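Local coordinates for uncharacterized DUF3829-like protein (Bacteroides thetaiotaomicron, PDB 3RH3) that is of unknown function but is all-helical and, since its precursor probably carries a lipoprotein signal, may act at the bacterial cell envelope, at residues N179-K184 with Q237-K242; R96-D101 with Y126-E131; K230-D235 with E255-G260. All blocks are in the same frame, centred on the assembly; numbering follows the deposited sequence.

Contact 1 (N179-K184 with Q237-K242); sequences NLYSRK and QKARSK. With EDO (1,2-ethanediol), chain E.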
loop_
_atom_site.group_PDB
_atom_site.type_symbol
_atom_site.label_atom_id
_atom_site.label_comp_id
_atom_site.label_asym_id
_atom_site.label_seq_id
_atom_site.Cartn_x
_atom_site.Cartn_y
_atom_site.Cartn_z
ATOM N N ASN A 179 1.979 4.213 1.885
ATOM C CA ASN A 179 3.192 3.474 1.537
ATOM C C ASN A 179 4.363 4.426 1.260
ATOM O O ASN A 179 5.470 4.184 1.744
ATOM C CB ASN A 179 2.958 2.563 0.330
ATOM C CG ASN A 179 4.117 1.641 0.042
ATOM O OD1 ASN A 179 4.705 1.032 0.933
ATOM N ND2 ASN A 179 4.522 1.573 -1.195
ATOM N N LEU A 180 4.108 5.512 0.525
ATOM C CA LEU A 180 5.124 6.518 0.218
ATOM C C LEU A 180 5.544 7.279 1.462
ATOM O O LEU A 180 6.727 7.590 1.628
ATOM C CB LEU A 180 4.631 7.493 -0.863
ATOM C CG LEU A 180 4.498 6.865 -2.270
ATOM C CD1 LEU A 180 3.565 7.691 -3.161
ATOM C CD2 LEU A 180 5.869 6.612 -2.904
ATOM N N TYR A 181 4.576 7.564 2.355
ATOM C CA TYR A 181 4.865 8.251 3.591
ATOM C C TYR A 181 5.662 7.351 4.558
ATOM O O TYR A 181 6.616 7.838 5.173
ATOM C CB TYR A 181 3.576 8.745 4.254
ATOM C CG TYR A 181 3.861 9.448 5.558
ATOM C CD1 TYR A 181 4.330 10.763 5.576
ATOM C CD2 TYR A 181 3.765 8.771 6.773
ATOM C CE1 TYR A 181 4.744 11.363 6.758
ATOM C CE2 TYR A 181 4.118 9.386 7.970
ATOM C CZ TYR A 181 4.581 10.693 7.961
ATOM O OH TYR A 181 4.985 11.271 9.138
ATOM N N SER A 182 5.268 6.067 4.686
ATOM C CA SER A 182 5.807 5.059 5.616
ATOM C C SER A 182 7.329 4.774 5.512
ATOM O O SER A 182 7.829 3.927 6.237
ATOM C CB SER A 182 5.065 3.738 5.413
ATOM O OG SER A 182 5.584 2.919 4.370
ATOM N N ARG A 183 8.033 5.404 4.592
ATOM C CA ARG A 183 9.442 5.150 4.352
ATOM C C ARG A 183 10.289 5.968 5.311
ATOM O O ARG A 183 10.678 7.103 5.021
ATOM C CB ARG A 183 9.802 5.444 2.885
ATOM C CG ARG A 183 9.015 4.597 1.915
ATOM C CD ARG A 183 9.158 5.051 0.493
ATOM N NE ARG A 183 8.323 4.197 -0.338
ATOM C CZ ARG A 183 8.380 4.114 -1.657
ATOM N NH1 ARG A 183 9.248 4.855 -2.339
ATOM N NH2 ARG A 183 7.582 3.280 -2.307
ATOM N N LYS A 184 10.533 5.390 6.478
ATOM C CA LYS A 184 11.363 5.955 7.528
ATOM C C LYS A 184 12.740 6.267 6.947
ATOM O O LYS A 184 13.299 5.449 6.227
ATOM C CB LYS A 184 11.432 4.955 8.682
ATOM C CG LYS A 184 12.314 5.330 9.833
ATOM C CD LYS A 184 12.003 4.429 11.014
ATOM C CE LYS A 184 13.125 4.457 12.015
ATOM N NZ LYS A 184 13.230 5.772 12.689
ATOM N N GLN A 237 -1.401 16.116 4.499
ATOM C CA GLN A 237 -0.718 17.363 4.097
ATOM C C GLN A 237 0.188 17.868 5.208
ATOM O O GLN A 237 1.316 18.274 4.937
ATOM C CB GLN A 237 -1.714 18.464 3.761
ATOM C CG GLN A 237 -2.063 18.592 2.311
ATOM C CD GLN A 237 -2.509 20.001 2.003
ATOM O OE1 GLN A 237 -1.767 20.795 1.436
ATOM N NE2 GLN A 237 -3.730 20.344 2.373
ATOM N N LYS A 238 -0.327 17.829 6.462
ATOM C CA LYS A 238 0.359 18.261 7.673
ATOM C C LYS A 238 1.542 17.353 7.960
ATOM O O LYS A 238 2.612 17.851 8.286
ATOM C CB LYS A 238 -0.616 18.282 8.880
ATOM C CG LYS A 238 0.015 18.785 10.197
ATOM C CD LYS A 238 -0.675 18.217 11.435
ATOM C CE LYS A 238 0.293 17.977 12.572
ATOM N NZ LYS A 238 -0.073 16.775 13.388
ATOM N N ALA A 239 1.339 16.033 7.898
ATOM C CA ALA A 239 2.409 15.066 8.155
ATOM C C ALA A 239 3.553 15.235 7.139
ATOM O O ALA A 239 4.719 15.299 7.511
ATOM C CB ALA A 239 1.857 13.640 8.091
ATOM N N ARG A 240 3.199 15.334 5.867
ATOM C CA ARG A 240 4.119 15.458 4.744
ATOM C C ARG A 240 4.910 16.819 4.772
ATOM O O ARG A 240 6.076 16.875 4.336
ATOM C CB ARG A 240 3.317 15.270 3.419
ATOM C CG ARG A 240 3.597 16.283 2.282
ATOM C CD ARG A 240 4.679 15.720 1.461
ATOM N NE ARG A 240 5.142 16.545 0.349
ATOM C CZ ARG A 240 6.295 17.197 0.335
ATOM N NH1 ARG A 240 7.020 17.311 1.447
ATOM N NH2 ARG A 240 6.734 17.748 -0.791
ATOM N N SER A 241 4.280 17.889 5.286
ATOM C CA SER A 241 4.912 19.211 5.368
ATOM C C SER A 241 6.141 19.239 6.280
ATOM O O SER A 241 6.942 20.161 6.183
ATOM C CB SER A 241 3.903 20.238 5.864
ATOM O OG SER A 241 3.149 20.668 4.743
ATOM N N LYS A 242 6.294 18.229 7.157
ATOM C CA LYS A 242 7.408 18.172 8.111
ATOM C C LYS A 242 8.696 17.762 7.407
ATOM O O LYS A 242 9.772 17.891 7.985
ATOM C CB LYS A 242 7.082 17.229 9.278
ATOM C CG LYS A 242 5.705 17.493 9.903
ATOM C CD LYS A 242 5.782 18.177 11.244
ATOM C CE LYS A 242 4.554 17.900 12.091
ATOM N NZ LYS A 242 4.531 16.499 12.605
HETATM C C1 EDO E . 8.483 -1.349 4.275
HETATM O O1 EDO E . 9.801 -1.026 3.808
HETATM C C2 EDO E . 7.537 -1.727 3.138
HETATM O O2 EDO E . 6.527 -0.713 3.000
HETATM O O HOH W 1 5.962 13.731 9.241
#
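A chi1 of 179° sets Tyr181 CG opposite the backbone N, and the ring extends from the end of helix 161-181 to the methyl of Ala239 on helix 216-240. A chi2 of 78° then turns the ring so that its CE1 side approaches obliquely, and Tyr181 CE1 comes to 3.9 Å from Ala239 CB. The phenol end follows, Tyr181 CZ lying 4.0 Å from the same methyl of Ala239. Alanine suits the place because its single methyl lets the tyrosine ring come up against helix 216-240; the nearest CA atoms, Tyr181 CA and Arg240 CA, are 7.3 Å apart.

The polar link is made through a water. Tyr181 OH donates to water 1 at 2.6 Å, in the ring plane at the edge, and the water passes a hydrogen on to Ala239 O, also at 2.6 Å. The phenol oxygen is also hydrogen-bonded to Ser246 N, while Glu249 and Met253 of helix 247-257 pack against the tyrosine. Arg240 directs its charged end elsewhere, to a salt bridge with Asp193.

Where helix 161-181 stops, Ser182 turns back on the last turn: its OG donates to Asn179 O at 2.9 Å, tilted 29° from the carbonyl plane. Serine fits here because a short hydroxyl can reach a carbonyl one turn earlier. Asn179 OD1 is hydrogen-bonded to Ser133 and weakly to the ethanediol, probably a crystallisation additive, while its ND2 binds Gln137.

The direct touch is thus small and apolar, and the polar link runs through the phenol oxygen. Its bonds to the water and to Ser246 satisfy a buried hydroxyl, hold the phenol end in place, and tie a carbonyl near the end of helix 216-240 to the end of helix 161-181.

Contact 2 (R96-D101 with Y126-E131); sequences RTQFYD and YKLSVE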
loop_
_atom_site.group_PDB
_atom_site.type_symbol
_atom_site.label_atom_id
_atom_site.label_comp_id
_atom_site.label_asym_id
_atom_site.label_seq_id
_atom_site.Cartn_x
_atom_site.Cartn_y
_atom_site.Cartn_z
ATOM N N ARG A 96 13.818 -8.400 1.403
ATOM C CA ARG A 96 13.325 -8.667 2.759
ATOM C C ARG A 96 14.302 -9.566 3.522
ATOM O O ARG A 96 14.588 -9.298 4.688
ATOM C CB ARG A 96 11.938 -9.305 2.731
ATOM C CG ARG A 96 11.345 -9.489 4.111
ATOM C CD ARG A 96 9.998 -10.151 4.025
ATOM N NE ARG A 96 9.381 -10.259 5.340
ATOM C CZ ARG A 96 9.471 -11.332 6.117
ATOM N NH1 ARG A 96 10.145 -12.400 5.709
ATOM N NH2 ARG A 96 8.881 -11.348 7.304
ATOM N N THR A 97 14.811 -10.622 2.861
ATOM C CA THR A 97 15.768 -11.564 3.441
ATOM C C THR A 97 17.056 -10.821 3.792
ATOM O O THR A 97 17.534 -10.986 4.912
ATOM C CB THR A 97 16.001 -12.755 2.504
ATOM O OG1 THR A 97 14.750 -13.408 2.291
ATOM C CG2 THR A 97 17.001 -13.753 3.064
ATOM N N GLN A 98 17.592 -9.990 2.859
ATOM C CA GLN A 98 18.793 -9.168 3.077
ATOM C C GLN A 98 18.610 -8.253 4.288
ATOM O O GLN A 98 19.519 -8.139 5.109
ATOM C CB GLN A 98 19.103 -8.305 1.846
ATOM C CG GLN A 98 19.862 -9.005 0.732
ATOM C CD GLN A 98 20.124 -8.059 -0.421
ATOM O OE1 GLN A 98 19.511 -8.158 -1.493
ATOM N NE2 GLN A 98 21.030 -7.105 -0.220
ATOM N N PHE A 99 17.426 -7.614 4.400
ATOM C CA PHE A 99 17.075 -6.701 5.487
ATOM C C PHE A 99 17.150 -7.402 6.852
ATOM O O PHE A 99 17.858 -6.920 7.746
ATOM C CB PHE A 99 15.674 -6.103 5.267
ATOM C CG PHE A 99 15.264 -5.058 6.281
ATOM C CD1 PHE A 99 15.591 -3.718 6.093
ATOM C CD2 PHE A 99 14.530 -5.410 7.410
ATOM C CE1 PHE A 99 15.207 -2.750 7.024
ATOM C CE2 PHE A 99 14.148 -4.444 8.341
ATOM C CZ PHE A 99 14.494 -3.118 8.146
ATOM N N TYR A 100 16.440 -8.544 7.003
ATOM C CA TYR A 100 16.419 -9.264 8.274
ATOM C C TYR A 100 17.729 -9.979 8.573
ATOM O O TYR A 100 18.032 -10.143 9.757
ATOM C CB TYR A 100 15.238 -10.219 8.356
ATOM C CG TYR A 100 13.964 -9.463 8.639
ATOM C CD1 TYR A 100 13.685 -8.983 9.917
ATOM C CD2 TYR A 100 13.059 -9.176 7.622
ATOM C CE1 TYR A 100 12.517 -8.279 10.181
ATOM C CE2 TYR A 100 11.888 -8.476 7.876
ATOM C CZ TYR A 100 11.623 -8.028 9.157
ATOM O OH TYR A 100 10.471 -7.340 9.413
ATOM N N ASP A 101 18.518 -10.361 7.525
ATOM C CA ASP A 101 19.850 -10.964 7.691
ATOM C C ASP A 101 20.800 -9.917 8.259
ATOM O O ASP A 101 21.565 -10.213 9.184
ATOM C CB ASP A 101 20.399 -11.510 6.360
ATOM N N TYR A 126 18.464 0.971 5.517
ATOM C CA TYR A 126 17.670 2.135 5.104
ATOM C C TYR A 126 17.329 2.026 3.612
ATOM O O TYR A 126 16.169 2.190 3.229
ATOM C CB TYR A 126 18.425 3.451 5.350
ATOM C CG TYR A 126 18.453 3.974 6.763
ATOM C CD1 TYR A 126 17.306 3.962 7.559
ATOM C CD2 TYR A 126 19.587 4.608 7.264
ATOM C CE1 TYR A 126 17.310 4.510 8.841
ATOM C CE2 TYR A 126 19.596 5.178 8.534
ATOM C CZ TYR A 126 18.461 5.111 9.323
ATOM O OH TYR A 126 18.497 5.644 10.574
ATOM N N LYS A 127 18.348 1.727 2.775
ATOM C CA LYS A 127 18.183 1.545 1.332
ATOM C C LYS A 127 17.265 0.336 1.031
ATOM O O LYS A 127 16.366 0.441 0.191
ATOM C CB LYS A 127 19.549 1.370 0.656
ATOM N N LEU A 128 17.452 -0.781 1.754
ATOM C CA LEU A 128 16.645 -1.991 1.541
ATOM C C LEU A 128 15.173 -1.787 1.908
ATOM O O LEU A 128 14.310 -2.314 1.210
ATOM C CB LEU A 128 17.213 -3.202 2.289
ATOM C CG LEU A 128 18.526 -3.766 1.719
ATOM C CD1 LEU A 128 19.226 -4.623 2.738
ATOM C CD2 LEU A 128 18.302 -4.545 0.432
ATOM N N SER A 129 14.884 -0.992 2.967
ATOM C CA SER A 129 13.510 -0.722 3.391
ATOM C C SER A 129 12.732 0.039 2.309
ATOM O O SER A 129 11.551 -0.206 2.133
ATOM C CB SER A 129 13.492 0.051 4.708
ATOM O OG SER A 129 14.088 1.333 4.607
ATOM N N VAL A 130 13.411 0.932 1.574
ATOM C CA VAL A 130 12.804 1.710 0.492
ATOM C C VAL A 130 12.533 0.772 -0.686
ATOM O O VAL A 130 11.428 0.778 -1.230
ATOM C CB VAL A 130 13.672 2.940 0.110
ATOM C CG1 VAL A 130 13.105 3.662 -1.109
ATOM C CG2 VAL A 130 13.768 3.902 1.287
ATOM N N GLU A 131 13.521 -0.075 -1.027
ATOM C CA GLU A 131 13.409 -1.093 -2.090
ATOM C C GLU A 131 12.208 -2.012 -1.823
ATOM O O GLU A 131 11.383 -2.204 -2.719
ATOM C CB GLU A 131 14.699 -1.914 -2.203
ATOM C CG GLU A 131 15.855 -1.148 -2.822
ATOM C CD GLU A 131 17.011 -2.007 -3.294
ATOM O OE1 GLU A 131 16.805 -2.832 -4.215
ATOM O OE2 GLU A 131 18.135 -1.825 -2.775
#
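Phe99 and Leu128 face each other where segments 96-101 and 126-131 run roughly antiparallel, their axes 9.4 Å apart at closest and their N-to-C directions 150° apart. Phe99 CA and Leu128 CA stand 6.2 Å apart, and both side chains start out toward the opposite helix, sliding past one another in opposite directions.

Leu128 divides its branches between two neighbours. Its CD1 methyl rests 3.8 Å from Gln98 CB and almost as near the backbone N of Phe99, while Leu128 CD2 lies 3.8 Å from Gln98 NE2, alongside the amide end. Gln98 crosses the leucine at about a right angle; being extended beyond CG, it sets its CB on the methyls and brings its amide end against CD2. A branched leucine suits the middle of such a seam, and a glutamine its exposed border.

Phe99, its ring swung away from the backbone N (chi1 -175°), carries that ring past Leu128 CB. Leu128 CB meets the ring edge at Phe99 CD1, 4.2 Å away, and Ser129 CB comes obliquely to Phe99 CE1 at 4.0 Å. Ser129 can pack there because its hydroxyl is turned back on its own helix, where OG donates to Tyr126 O at 2.6 Å, leaving the CB methylene to the ring. On the far side of the phenylalanine, Phe99 CD2 sits over the centre of the Tyr100 ring.

Val41 of helix 35-46 also packs on Phe99, while Ile38 and Leu42 reach Ser129, so a third helix closes over the seam. Asn125 ND2 adds a polar tie to Phe99 O. The arrangement is that of an antiparallel helical hairpin, in which the long helices 79-111 and 115-154, joined by a short turn, pack along each other within an all-alpha bundle.

Contact 3 (K230-D235 with E255-G260); sequences KSFMND and EAYEYG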
loop_
_atom_site.group_PDB
_atom_site.type_symbol
_atom_site.label_atom_id
_atom_site.label_comp_id
_atom_site.label_asym_id
_atom_site.label_seq_id
_atom_site.Cartn_x
_atom_site.Cartn_y
_atom_site.Cartn_z
ATOM N N LYS A 230 -11.202 13.506 2.810
ATOM C CA LYS A 230 -10.774 14.909 3.026
ATOM C C LYS A 230 -10.022 15.031 4.350
ATOM O O LYS A 230 -9.027 15.718 4.399
ATOM C CB LYS A 230 -11.950 15.897 3.002
ATOM C CG LYS A 230 -12.759 15.893 1.718
ATOM C CD LYS A 230 -14.155 16.496 1.895
ATOM C CE LYS A 230 -15.117 15.918 0.886
ATOM N NZ LYS A 230 -16.536 16.197 1.221
ATOM N N SER A 231 -10.458 14.309 5.406
ATOM C CA SER A 231 -9.784 14.330 6.713
ATOM C C SER A 231 -8.415 13.733 6.597
ATOM O O SER A 231 -7.466 14.266 7.154
ATOM C CB SER A 231 -10.593 13.571 7.757
ATOM O OG SER A 231 -11.651 14.419 8.137
ATOM N N PHE A 232 -8.311 12.626 5.857
ATOM C CA PHE A 232 -7.045 11.939 5.610
ATOM C C PHE A 232 -6.101 12.886 4.909
ATOM O O PHE A 232 -4.935 13.009 5.278
ATOM C CB PHE A 232 -7.232 10.627 4.793
ATOM C CG PHE A 232 -5.906 10.119 4.296
ATOM C CD1 PHE A 232 -5.021 9.479 5.159
ATOM C CD2 PHE A 232 -5.474 10.409 3.000
ATOM C CE1 PHE A 232 -3.750 9.079 4.714
ATOM C CE2 PHE A 232 -4.196 10.020 2.564
ATOM C CZ PHE A 232 -3.343 9.365 3.428
HETATM N N MSE A 233 -6.607 13.541 3.897
HETATM C CA MSE A 233 -5.850 14.497 3.091
HETATM C C MSE A 233 -5.313 15.695 3.911
HETATM O O MSE A 233 -4.175 16.113 3.683
HETATM C CB MSE A 233 -6.709 14.991 1.916
HETATM C CG MSE A 233 -6.772 13.944 0.809
HETATM SE SE MSE A 233 -7.839 14.513 -0.696
HETATM C CE MSE A 233 -6.539 15.261 -1.729
ATOM N N ASN A 234 -6.102 16.190 4.886
ATOM C CA ASN A 234 -5.685 17.268 5.768
ATOM C C ASN A 234 -4.572 16.785 6.696
ATOM O O ASN A 234 -3.579 17.497 6.894
ATOM C CB ASN A 234 -6.883 17.803 6.583
ATOM C CG ASN A 234 -7.892 18.557 5.740
ATOM O OD1 ASN A 234 -7.579 19.136 4.700
ATOM N ND2 ASN A 234 -9.128 18.583 6.180
ATOM N N ASP A 235 -4.734 15.566 7.236
ATOM C CA ASP A 235 -3.763 14.951 8.139
ATOM C C ASP A 235 -2.462 14.632 7.378
ATOM O O ASP A 235 -1.383 14.903 7.894
ATOM C CB ASP A 235 -4.348 13.678 8.781
ATOM C CG ASP A 235 -5.529 13.883 9.723
ATOM O OD1 ASP A 235 -6.002 15.052 9.864
ATOM O OD2 ASP A 235 -5.967 12.889 10.351
ATOM N N GLU A 255 -3.951 4.242 12.405
ATOM C CA GLU A 255 -5.045 3.899 13.331
ATOM C C GLU A 255 -6.347 4.595 12.941
ATOM O O GLU A 255 -7.380 3.935 12.914
ATOM C CB GLU A 255 -4.688 4.249 14.777
ATOM C CG GLU A 255 -3.619 3.349 15.372
ATOM C CD GLU A 255 -3.138 3.762 16.751
ATOM O OE1 GLU A 255 -3.830 4.573 17.411
ATOM O OE2 GLU A 255 -2.066 3.273 17.174
ATOM N N ALA A 256 -6.274 5.894 12.563
ATOM C CA ALA A 256 -7.436 6.703 12.213
ATOM C C ALA A 256 -8.116 6.294 10.912
ATOM O O ALA A 256 -9.318 6.532 10.765
ATOM C CB ALA A 256 -7.042 8.171 12.126
ATOM N N TYR A 257 -7.375 5.726 9.959
ATOM C CA TYR A 257 -7.925 5.460 8.630
ATOM C C TYR A 257 -7.963 3.992 8.195
ATOM O O TYR A 257 -8.581 3.692 7.175
ATOM C CB TYR A 257 -7.159 6.308 7.607
ATOM C CG TYR A 257 -7.354 7.777 7.922
ATOM C CD1 TYR A 257 -8.600 8.381 7.772
ATOM C CD2 TYR A 257 -6.322 8.539 8.461
ATOM C CE1 TYR A 257 -8.818 9.700 8.171
ATOM C CE2 TYR A 257 -6.516 9.875 8.811
ATOM C CZ TYR A 257 -7.775 10.442 8.696
ATOM O OH TYR A 257 -7.988 11.751 9.051
ATOM N N GLU A 258 -7.396 3.093 8.996
ATOM C CA GLU A 258 -7.382 1.639 8.795
ATOM C C GLU A 258 -8.770 1.094 8.374
ATOM O O GLU A 258 -8.889 0.426 7.360
ATOM C CB GLU A 258 -6.953 0.974 10.146
ATOM C CG GLU A 258 -6.347 -0.419 10.037
ATOM C CD GLU A 258 -5.752 -1.007 11.311
ATOM O OE1 GLU A 258 -5.437 -0.235 12.250
ATOM O OE2 GLU A 258 -5.574 -2.248 11.356
ATOM N N TYR A 259 -9.805 1.353 9.174
ATOM C CA TYR A 259 -11.138 0.798 8.958
ATOM C C TYR A 259 -12.018 1.646 8.038
ATOM O O TYR A 259 -12.818 1.076 7.293
ATOM C CB TYR A 259 -11.824 0.517 10.301
ATOM C CG TYR A 259 -11.071 -0.560 11.053
ATOM C CD1 TYR A 259 -11.229 -1.906 10.725
ATOM C CD2 TYR A 259 -10.116 -0.231 12.015
ATOM C CE1 TYR A 259 -10.472 -2.897 11.350
ATOM C CE2 TYR A 259 -9.341 -1.215 12.633
ATOM C CZ TYR A 259 -9.521 -2.548 12.293
ATOM O OH TYR A 259 -8.741 -3.526 12.872
ATOM N N GLY A 260 -11.850 2.963 8.070
ATOM C CA GLY A 260 -12.617 3.857 7.220
ATOM C C GLY A 260 -12.176 3.847 5.773
ATOM O O GLY A 260 -13.021 3.959 4.876
#
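The Tyr257 ring is sandwiched between two CB atoms: Phe232 CB stands over the centre of one face, 3.8 Å from the centroid, as a CH-pi contact, and Ala256 CB lies 3.7 Å above the other, offset toward the rim. At the ring edge, in its plane, comes Asp235 OD2. The Phe232 ring is turned the other way, with Tyr257 CD2 at its edge, and presents that edge to the tyrosine face in a T-shaped pair with planes 86° apart and centroids 5.4 Å apart.

The hydroxyl completes the grip. Tyr257 OH donates to Asp235 OD2 at 2.7 Å, approaching from above the carboxylate, 69° out of its plane. Ser231 CB also lies close to this oxygen, 3.4 Å from Tyr257 OH; a small residue leaves room for the phenol. Behind Phe232, Val174, Ile177 and Met178 of helix 161-181 continue the apolar packing.

Tyrosine therefore serves two environments at once, its ring joining the apolar face of helix 216-240 and its hydroxyl a partly exposed acid. The bond probably helps to stabilise the ionised carboxylate, and together with the packing on both faces it fixes the ring's position.

How the contacts relate
Contact 2 comes first along the chain and closes before contact 1 opens; it joins helices 79-111 and 115-154 in the part of the chain assigned to DUF6845. Contacts 1 and 3 both lie in the DUF3829-like C-terminal domain and share helix 216-240, their segments alternating in sequence. Their centres are 13 Å apart: contact 1 links that helix to the end of helix 161-181, contact 3 to helix 247-257. Contacts 2 and 3 lie on opposite sides of the chain's centre, with centres 28 Å apart and no touch. Contact 1 lies between, its centre 20 Å from that of contact 2, and the two touch where Arg183 packs on Val130.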